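DynE8 (PDB 4AMM) is an enediyne polyketide synthase whose acyltransferase domain, the part seen here, probably transfers acyl units in dynemicin biosynthesis. Local coordinates at residues L218-A223 against A264-T269; G233-V238 against H278-A283; L165-V170 against G389-A394. One frame throughout, in Å; residues are numbered along the deposited sequence.

In the fold
Running from the N terminus, the chain first meets interaction 3 at residues 165-170, between helix 144-165 and strand 171-174. It returns to that site only at 389-394, so interaction 3 closes a long loop in which both others are nested. Inside it, 218-223 opens interaction 1 and 233-238 opens interaction 2 before 264-269 closes the first and 278-283 the second: the two cross. They also touch, Leu-222 packing on Val-236, and both reach the same mixed sheet. Interaction 1 adds its edge strand; interaction 2 joins it to the segment leading into helix 283-294. Interaction 3, on the opposite side of the chain's centre, joins the loop entering the parallel sheet to the chain after helix 376-387.

Interaction 1. Residues L218-A223 against A264-T269; sequences LRADLA and AGIEAT
The carbonyl oxygen of Glu-267 is gripped twice from residues 218-219. Arg-219 N gives it a nearly straight hydrogen bond, with N to O at 3.1 Å and an N-H...O angle of 168°. Leu-218 adds a CA-H...O contact, its CA 3.5 Å from Glu-267 O. A water bridges Arg-219 and Glu-267 a second time: it donates to Arg-219 O at 2.9 Å and accepts from Glu-267 N at 2.9 Å.

Beyond this, the side chains of Arg-219 and Glu-267 run side by side and point the same way. Both start with CG anti to the backbone N (chi1 -177° in the arginine), but the glutamate then stays extended while the arginine bends at chi2 and chi3. Glu-267 OE1 ends 3.9 Å above the plane of the Arg-219 guanidinium, displaced toward its rim, and the two flat groups are turned 73° apart. No N-H points at the oxygen, so this long salt bridge, with Arg-219 NH1 4.0 Å from Glu-267 OE1, rests on charge alone.

Leu-218 and Ala-268 form a non-hydrogen-bonded antiparallel pair where strand 268-270 joins the edge of strand 213-218. With the strands in the order 268-270, 213-218, 244-250, 235-241 and helices 222-229 and 251-264 in the connections, this is the ferredoxin-like subdomain of acyltransferases. On the face shared by the pair, Leu-218 CD2 meets Ala-268 CB at 3.7 Å, and Leu-228 of helix 222-229 touches both Leu-218 and Ile-266. Past an inverse gamma turn centred on Arg-219, the methyl of Ala-220 packs on the branch methyl of Ile-266 (CB to CG2, 3.8 Å). Two helix ends flank the contact: Gly-265 closes helix 251-264 in a Schellman motif, and Asp-221 OD1 caps Ala-224 N at the start of helix 222-229.

Interaction 2. Residues G233-V238 against H278-A283; sequences GAVVAV and HSPLMA
His-278, Ala-237 and Val-235 account for most of the surface buried here, and no hydrogen bond passes between the two segments. His-278 lies against Ala-237 through its backbone and CB rather than its ring nitrogens. Its CB sits 3.3 Å from Ala-237 O, while in the reverse direction Ala-237 CA makes a CA-H...O contact with His-278 O at 3.5 Å. The methyl of Ala-237 fits in beside this pair, its CB 3.7 Å from His-278 O and 3.9 Å from His-278 CB.

With chi1 at -68°, His-278 CG stands anti to the carbonyl carbon and comes 3.8 Å from Ala-237 O. The ring is held at both nitrogens by residues elsewhere: NE2 is hydrogen-bonded to Ser-176 OG and ND1 to Gly-329 O. Ser-176 lies in a GxSxG sequence resembling a nucleophile elbow, so the pair is consistent with the Ser-His dyad of acyltransferases. Ala-237 would then back the histidine from the smaller subdomain.

Val-235 supplies the apolar end. Its CG2, between the backbone N and carbonyl carbon, reaches Pro-280 tip to tip, 4.1 Å from CD, and also touches Ser-279 CB at 3.9 Å. The Ser-279 hydroxyl is used away from Val-235: OG is hydrogen-bonded to Ala-276 O and accepts from Leu-281 N at 3.1 Å, an ST turn.

Strand 235-241 lies inside the mixed sheet, between 244-250 and 331-332, with Ala-237 bonded through its backbone to both Val-246 and Val-331. Ala-237 and Val-238 together face Val-246 in a classic beta bulge. Residues 278-280 pass alongside, Ser-279 touching Ala-248 and His-278 touching Val-331, before the chain enters helix 283-294.

Interaction 3. Residues L165-V170 against G389-A394; sequences LGARPV and GAVDDA
Val-391 lays its CG1 methyl against Leu-165, 3.5 Å from CB, the two side chains crossing obliquely. Each segment follows a helix closed by a glycine in a Schellman motif, Gly-166 after helix 144-165 and Gly-389 after helix 376-387, and residues 165-170 lead on into strand 171-174 of the parallel sheet. The same Val-391 methyl is 3.7 Å from Ala-167 CB, and helix 376-387 backs the valine through Leu-385 and Phe-386. Farther along, Leu-165 CD2 reaches Asp-393 O at 3.5 Å.

Ala-390 O takes several of the polar contacts. Arg-168 N donates to it at 2.9 Å, in the carbonyl plane on a lone pair, and Ala-167 CA adds a CA-H...O contact at 3.3 Å. Water 4 binds this oxygen too, along with Gly-166 O and Arg-168 NE, while waters 2 and 3 join Leu-165 O to Asp-392 N and Asp-393 O respectively. Asp-392 OD1 forms a salt bridge with Arg-53, while Asp-393 binds Thr-395 and Arg-47. At the edge of the Arg-168 guanidinium, in its plane, water 5 lies 3.0 Å from Arg-168 NH2, 2.7 Å from Gly-389 O and 2.6 Å from Asp-392 OD1.

Interaction 1. Residues L218-A223 against A264-T269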
loop_
_atom_site.group_PDB
_atom_site.type_symbol
_atom_site.label_atom_id
_atom_site.label_comp_id
_atom_site.label_asym_id
_atom_site.label_seq_id
_atom_site.Cartn_x
_atom_site.Cartn_y
_atom_site.Cartn_z
ATOM N N LEU A 218 -11.781 -10.029 12.418
ATOM C CA LEU A 218 -13.231 -9.936 12.530
ATOM C C LEU A 218 -13.785 -9.051 11.411
ATOM O O LEU A 218 -13.273 -7.912 11.162
ATOM C CB LEU A 218 -13.669 -9.278 13.868
ATOM C CG LEU A 218 -13.071 -9.912 15.131
ATOM C CD1 LEU A 218 -13.290 -9.096 16.386
ATOM C CD2 LEU A 218 -13.626 -11.312 15.328
ATOM N N ARG A 219 -14.892 -9.499 10.788
ATOM C CA ARG A 219 -15.613 -8.645 9.815
ATOM C C ARG A 219 -16.618 -7.806 10.561
ATOM O O ARG A 219 -17.785 -8.129 10.667
ATOM C CB ARG A 219 -16.298 -9.634 8.857
ATOM C CG ARG A 219 -17.058 -8.965 7.709
ATOM C CD ARG A 219 -16.185 -8.276 6.648
ATOM N NE ARG A 219 -15.115 -9.077 5.977
ATOM C CZ ARG A 219 -15.188 -9.983 4.989
ATOM N NH1 ARG A 219 -16.335 -10.424 4.443
ATOM N NH2 ARG A 219 -14.039 -10.507 4.560
ATOM N N ALA A 220 -16.115 -6.726 11.145
ATOM C CA ALA A 220 -16.842 -5.881 12.076
ATOM C C ALA A 220 -15.985 -4.629 12.324
ATOM O O ALA A 220 -14.789 -4.585 11.975
ATOM C CB ALA A 220 -17.043 -6.636 13.416
ATOM N N ASP A 221 -16.626 -3.600 12.905
ATOM C CA ASP A 221 -15.945 -2.378 13.234
ATOM C C ASP A 221 -15.312 -2.373 14.606
ATOM O O ASP A 221 -15.441 -3.330 15.376
ATOM C CB ASP A 221 -16.849 -1.159 12.999
ATOM C CG ASP A 221 -18.022 -1.083 13.921
ATOM O OD1 ASP A 221 -18.117 -1.616 15.013
ATOM O OD2 ASP A 221 -18.978 -0.342 13.541
ATOM N N LEU A 222 -14.634 -1.282 14.938
ATOM C CA LEU A 222 -13.872 -1.227 16.204
ATOM C C LEU A 222 -14.786 -1.394 17.427
ATOM O O LEU A 222 -14.455 -2.173 18.345
ATOM C CB LEU A 222 -13.109 0.102 16.215
ATOM C CG LEU A 222 -12.285 0.339 17.510
ATOM C CD1 LEU A 222 -11.136 -0.636 17.612
ATOM C CD2 LEU A 222 -11.710 1.715 17.459
ATOM N N ALA A 223 -15.900 -0.708 17.472
ATOM C CA ALA A 223 -16.811 -0.886 18.616
ATOM C C ALA A 223 -17.336 -2.309 18.712
ATOM O O ALA A 223 -17.448 -2.853 19.827
ATOM C CB ALA A 223 -18.014 0.007 18.448
ATOM N N ALA A 264 -22.940 -13.646 18.257
ATOM C CA ALA A 264 -23.357 -12.359 17.761
ATOM C C ALA A 264 -23.601 -12.362 16.258
ATOM O O ALA A 264 -24.039 -11.352 15.681
ATOM C CB ALA A 264 -22.290 -11.277 18.158
ATOM N N GLY A 265 -23.292 -13.474 15.607
ATOM C CA GLY A 265 -23.307 -13.512 14.153
ATOM C C GLY A 265 -22.242 -12.642 13.415
ATOM O O GLY A 265 -22.447 -12.149 12.276
ATOM N N ILE A 266 -21.065 -12.517 14.028
ATOM C CA ILE A 266 -19.935 -11.821 13.405
ATOM C C ILE A 266 -18.939 -12.871 12.899
ATOM O O ILE A 266 -18.620 -13.793 13.699
ATOM C CB ILE A 266 -19.290 -10.839 14.413
ATOM C CG1 ILE A 266 -20.293 -9.719 14.676
ATOM C CG2 ILE A 266 -17.948 -10.259 13.872
ATOM C CD1 ILE A 266 -19.797 -8.678 15.660
ATOM N N GLU A 267 -18.511 -12.825 11.647
ATOM C CA GLU A 267 -17.496 -13.767 11.103
ATOM C C GLU A 267 -16.096 -13.496 11.667
ATOM O O GLU A 267 -15.530 -12.388 11.531
ATOM C CB GLU A 267 -17.440 -13.719 9.569
ATOM C CG GLU A 267 -16.432 -14.725 8.943
ATOM C CD GLU A 267 -16.063 -14.512 7.445
ATOM O OE1 GLU A 267 -15.586 -13.406 6.993
ATOM O OE2 GLU A 267 -16.225 -15.520 6.715
ATOM N N ALA A 268 -15.546 -14.480 12.372
ATOM C CA ALA A 268 -14.165 -14.424 12.962
ATOM C C ALA A 268 -13.292 -15.396 12.205
ATOM O O ALA A 268 -13.635 -16.640 12.152
ATOM C CB ALA A 268 -14.220 -14.796 14.366
ATOM N N THR A 269 -12.198 -14.937 11.635
ATOM C CA THR A 269 -11.261 -15.731 10.821
ATOM C C THR A 269 -9.919 -15.892 11.542
ATOM O O THR A 269 -9.189 -14.927 11.658
ATOM C CB THR A 269 -11.060 -15.053 9.475
ATOM O OG1 THR A 269 -12.370 -14.976 8.801
ATOM C CG2 THR A 269 -10.155 -15.900 8.562
HETATM O O HOH W 1 -19.309 -10.549 10.116
#

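Interaction 2. Residues G233-V238 against H278-A283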
loop_
_atom_site.group_PDB
_atom_site.type_symbol
_atom_site.label_atom_id
_atom_site.label_comp_id
_atom_site.label_asym_id
_atom_site.label_seq_id
_atom_site.Cartn_x
_atom_site.Cartn_y
_atom_site.Cartn_z
ATOM N N GLY A 233 -9.811 -10.948 27.689
ATOM C CA GLY A 233 -8.355 -10.907 27.620
ATOM C C GLY A 233 -7.792 -10.576 26.255
ATOM O O GLY A 233 -6.618 -10.182 26.200
ATOM N N ALA A 234 -8.562 -10.789 25.203
ATOM C CA ALA A 234 -8.039 -10.371 23.888
ATOM C C ALA A 234 -8.159 -8.898 23.746
ATOM O O ALA A 234 -9.012 -8.258 24.379
ATOM C CB ALA A 234 -8.898 -11.060 22.823
ATOM N N VAL A 235 -7.300 -8.335 22.874
ATOM C CA VAL A 235 -7.272 -6.856 22.643
ATOM C C VAL A 235 -7.225 -6.564 21.197
ATOM O O VAL A 235 -6.812 -7.392 20.344
ATOM C CB VAL A 235 -6.066 -6.219 23.341
ATOM C CG1 VAL A 235 -6.195 -6.487 24.905
ATOM C CG2 VAL A 235 -4.750 -6.661 22.771
ATOM N N VAL A 236 -7.611 -5.330 20.827
ATOM C CA VAL A 236 -7.487 -4.915 19.435
ATOM C C VAL A 236 -6.045 -4.790 19.049
ATOM O O VAL A 236 -5.234 -4.129 19.764
ATOM C CB VAL A 236 -8.207 -3.572 19.253
ATOM C CG1 VAL A 236 -8.016 -3.026 17.872
ATOM C CG2 VAL A 236 -9.745 -3.751 19.437
ATOM N N ALA A 237 -5.668 -5.432 17.941
ATOM C CA ALA A 237 -4.344 -5.410 17.413
ATOM C C ALA A 237 -4.261 -4.553 16.176
ATOM O O ALA A 237 -3.273 -3.815 16.020
ATOM C CB ALA A 237 -3.945 -6.894 17.084
ATOM N N VAL A 238 -5.265 -4.633 15.270
ATOM C CA VAL A 238 -5.137 -3.908 14.012
ATOM C C VAL A 238 -6.534 -3.356 13.718
ATOM O O VAL A 238 -7.507 -4.097 13.592
ATOM C CB VAL A 238 -4.712 -4.846 12.875
ATOM C CG1 VAL A 238 -4.611 -4.047 11.525
ATOM C CG2 VAL A 238 -3.406 -5.596 13.186
ATOM N N HIS A 278 1.042 -6.898 18.088
ATOM C CA HIS A 278 0.252 -5.692 18.475
ATOM C C HIS A 278 -0.621 -5.962 19.661
ATOM O O HIS A 278 -1.800 -5.600 19.746
ATOM C CB HIS A 278 -0.508 -5.140 17.240
ATOM C CG HIS A 278 0.433 -4.591 16.250
ATOM N ND1 HIS A 278 1.099 -3.396 16.557
ATOM C CD2 HIS A 278 0.969 -5.051 15.104
ATOM C CE1 HIS A 278 1.943 -3.126 15.574
ATOM N NE2 HIS A 278 1.914 -4.132 14.681
ATOM N N SER A 279 0.020 -6.556 20.701
ATOM C CA SER A 279 -0.607 -6.819 21.983
ATOM C C SER A 279 0.512 -6.689 23.035
ATOM O O SER A 279 1.684 -6.754 22.719
ATOM C CB SER A 279 -1.255 -8.224 22.036
ATOM O OG SER A 279 -0.284 -9.231 22.356
ATOM N N PRO A 280 0.111 -6.675 24.320
ATOM C CA PRO A 280 1.095 -6.723 25.415
ATOM C C PRO A 280 2.033 -7.909 25.399
ATOM O O PRO A 280 3.087 -7.810 26.017
ATOM C CB PRO A 280 0.245 -6.714 26.675
ATOM C CG PRO A 280 -1.009 -5.921 26.246
ATOM C CD PRO A 280 -1.251 -6.339 24.805
ATOM N N LEU A 281 1.676 -8.992 24.731
ATOM C CA LEU A 281 2.613 -10.171 24.676
ATOM C C LEU A 281 3.841 -9.859 23.883
ATOM O O LEU A 281 4.821 -10.606 23.889
ATOM C CB LEU A 281 1.935 -11.411 24.083
ATOM C CG LEU A 281 0.824 -11.844 25.007
ATOM C CD1 LEU A 281 0.154 -13.024 24.403
ATOM C CD2 LEU A 281 1.392 -12.193 26.457
ATOM N N MET A 282 3.880 -8.740 23.158
ATOM C CA MET A 282 5.086 -8.247 22.461
ATOM C C MET A 282 5.961 -7.326 23.315
ATOM O O MET A 282 6.997 -6.908 22.755
ATOM C CB MET A 282 4.697 -7.559 21.125
ATOM C CG MET A 282 3.869 -8.405 20.194
ATOM S SD MET A 282 4.560 -10.096 19.824
ATOM C CE MET A 282 5.962 -9.432 19.001
ATOM N N ALA A 283 5.653 -7.159 24.585
ATOM C CA ALA A 283 6.502 -6.240 25.377
ATOM C C ALA A 283 7.994 -6.682 25.444
ATOM O O ALA A 283 8.856 -5.835 25.352
ATOM C CB ALA A 283 5.899 -6.114 26.773
#

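Interaction 3. Residues L165-V170 against G389-A394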
loop_
_atom_site.group_PDB
_atom_site.type_symbol
_atom_site.label_atom_id
_atom_site.label_comp_id
_atom_site.label_asym_id
_atom_site.label_seq_id
_atom_site.Cartn_x
_atom_site.Cartn_y
_atom_site.Cartn_z
ATOM N N LEU A 165 11.706 9.261 -10.325
ATOM C CA LEU A 165 10.604 9.960 -11.004
ATOM C C LEU A 165 10.402 11.353 -10.519
ATOM O O LEU A 165 9.595 12.091 -11.095
ATOM C CB LEU A 165 9.293 9.155 -10.822
ATOM C CG LEU A 165 9.198 7.804 -11.526
ATOM C CD1 LEU A 165 7.994 7.148 -10.935
ATOM C CD2 LEU A 165 9.041 7.952 -12.989
ATOM N N GLY A 166 11.054 11.747 -9.422
ATOM C CA GLY A 166 10.753 13.059 -8.813
ATOM C C GLY A 166 9.338 13.147 -8.271
ATOM O O GLY A 166 8.679 14.204 -8.314
ATOM N N ALA A 167 8.811 12.090 -7.686
ATOM C CA ALA A 167 7.430 12.126 -7.220
ATOM C C ALA A 167 7.146 13.105 -6.118
ATOM O O ALA A 167 7.976 13.289 -5.203
ATOM C CB ALA A 167 7.048 10.658 -6.757
ATOM N N ARG A 168 5.974 13.716 -6.205
ATOM C CA ARG A 168 5.565 14.705 -5.176
ATOM C C ARG A 168 4.218 14.357 -4.504
ATOM O O ARG A 168 3.209 14.997 -4.668
ATOM C CB ARG A 168 5.406 16.051 -5.838
ATOM C CG ARG A 168 6.770 16.636 -6.278
ATOM C CD ARG A 168 6.631 18.117 -6.715
ATOM N NE ARG A 168 5.738 18.158 -7.856
ATOM C CZ ARG A 168 5.029 19.185 -8.298
ATOM N NH1 ARG A 168 5.068 20.354 -7.674
ATOM N NH2 ARG A 168 4.274 19.019 -9.381
ATOM N N PRO A 169 4.218 13.312 -3.691
ATOM C CA PRO A 169 3.035 12.978 -2.872
ATOM C C PRO A 169 2.847 14.007 -1.761
ATOM O O PRO A 169 3.797 14.720 -1.385
ATOM C CB PRO A 169 3.381 11.582 -2.286
ATOM C CG PRO A 169 4.724 11.315 -2.631
ATOM C CD PRO A 169 5.406 12.501 -3.297
ATOM N N VAL A 170 1.633 14.027 -1.234
ATOM C CA VAL A 170 1.284 14.943 -0.123
ATOM C C VAL A 170 1.726 14.375 1.226
ATOM O O VAL A 170 1.762 15.108 2.221
ATOM C CB VAL A 170 -0.225 15.292 -0.098
ATOM C CG1 VAL A 170 -0.676 16.024 -1.396
ATOM C CG2 VAL A 170 -1.094 14.097 0.130
ATOM N N GLY A 389 -0.501 13.722 -11.883
ATOM C CA GLY A 389 0.380 14.883 -11.863
ATOM C C GLY A 389 1.381 14.812 -10.759
ATOM O O GLY A 389 2.049 15.860 -10.535
ATOM N N ALA A 390 1.605 13.665 -10.116
ATOM C CA ALA A 390 2.647 13.586 -9.069
ATOM C C ALA A 390 4.048 13.359 -9.677
ATOM O O ALA A 390 5.020 13.582 -8.964
ATOM C CB ALA A 390 2.322 12.495 -8.060
ATOM N N VAL A 391 4.144 12.920 -10.929
ATOM C CA VAL A 391 5.399 12.786 -11.646
ATOM C C VAL A 391 5.214 13.400 -13.011
ATOM O O VAL A 391 4.074 13.368 -13.554
ATOM C CB VAL A 391 5.957 11.329 -11.750
ATOM C CG1 VAL A 391 6.147 10.724 -10.366
ATOM C CG2 VAL A 391 5.028 10.434 -12.605
ATOM N N ASP A 392 6.281 13.939 -13.585
ATOM C CA ASP A 392 6.131 14.600 -14.889
ATOM C C ASP A 392 6.680 13.870 -16.070
ATOM O O ASP A 392 6.489 14.294 -17.196
ATOM C CB ASP A 392 6.840 15.938 -14.797
ATOM C CG ASP A 392 6.024 16.938 -13.965
ATOM O OD1 ASP A 392 4.763 16.816 -13.733
ATOM O OD2 ASP A 392 6.673 17.949 -13.560
ATOM N N ASP A 393 7.259 12.669 -15.842
ATOM C CA ASP A 393 8.089 12.033 -16.918
ATOM C C ASP A 393 8.055 10.536 -16.693
ATOM O O ASP A 393 8.614 10.077 -15.685
ATOM C CB ASP A 393 9.521 12.641 -16.840
ATOM C CG ASP A 393 10.435 12.195 -17.895
ATOM O OD1 ASP A 393 10.167 11.113 -18.564
ATOM O OD2 ASP A 393 11.493 12.826 -18.137
ATOM N N ALA A 394 7.405 9.805 -17.598
ATOM C CA ALA A 394 7.316 8.361 -17.474
ATOM C C ALA A 394 8.400 7.649 -18.258
ATOM O O ALA A 394 8.454 6.372 -18.287
ATOM C CB ALA A 394 5.902 7.960 -18.011
HETATM O O HOH W 2 8.421 14.597 -11.643
HETATM O O HOH W 3 9.015 11.912 -13.694
HETATM O O HOH W 4 6.609 15.785 -9.894
HETATM O O HOH W 5 4.533 16.618 -11.117
#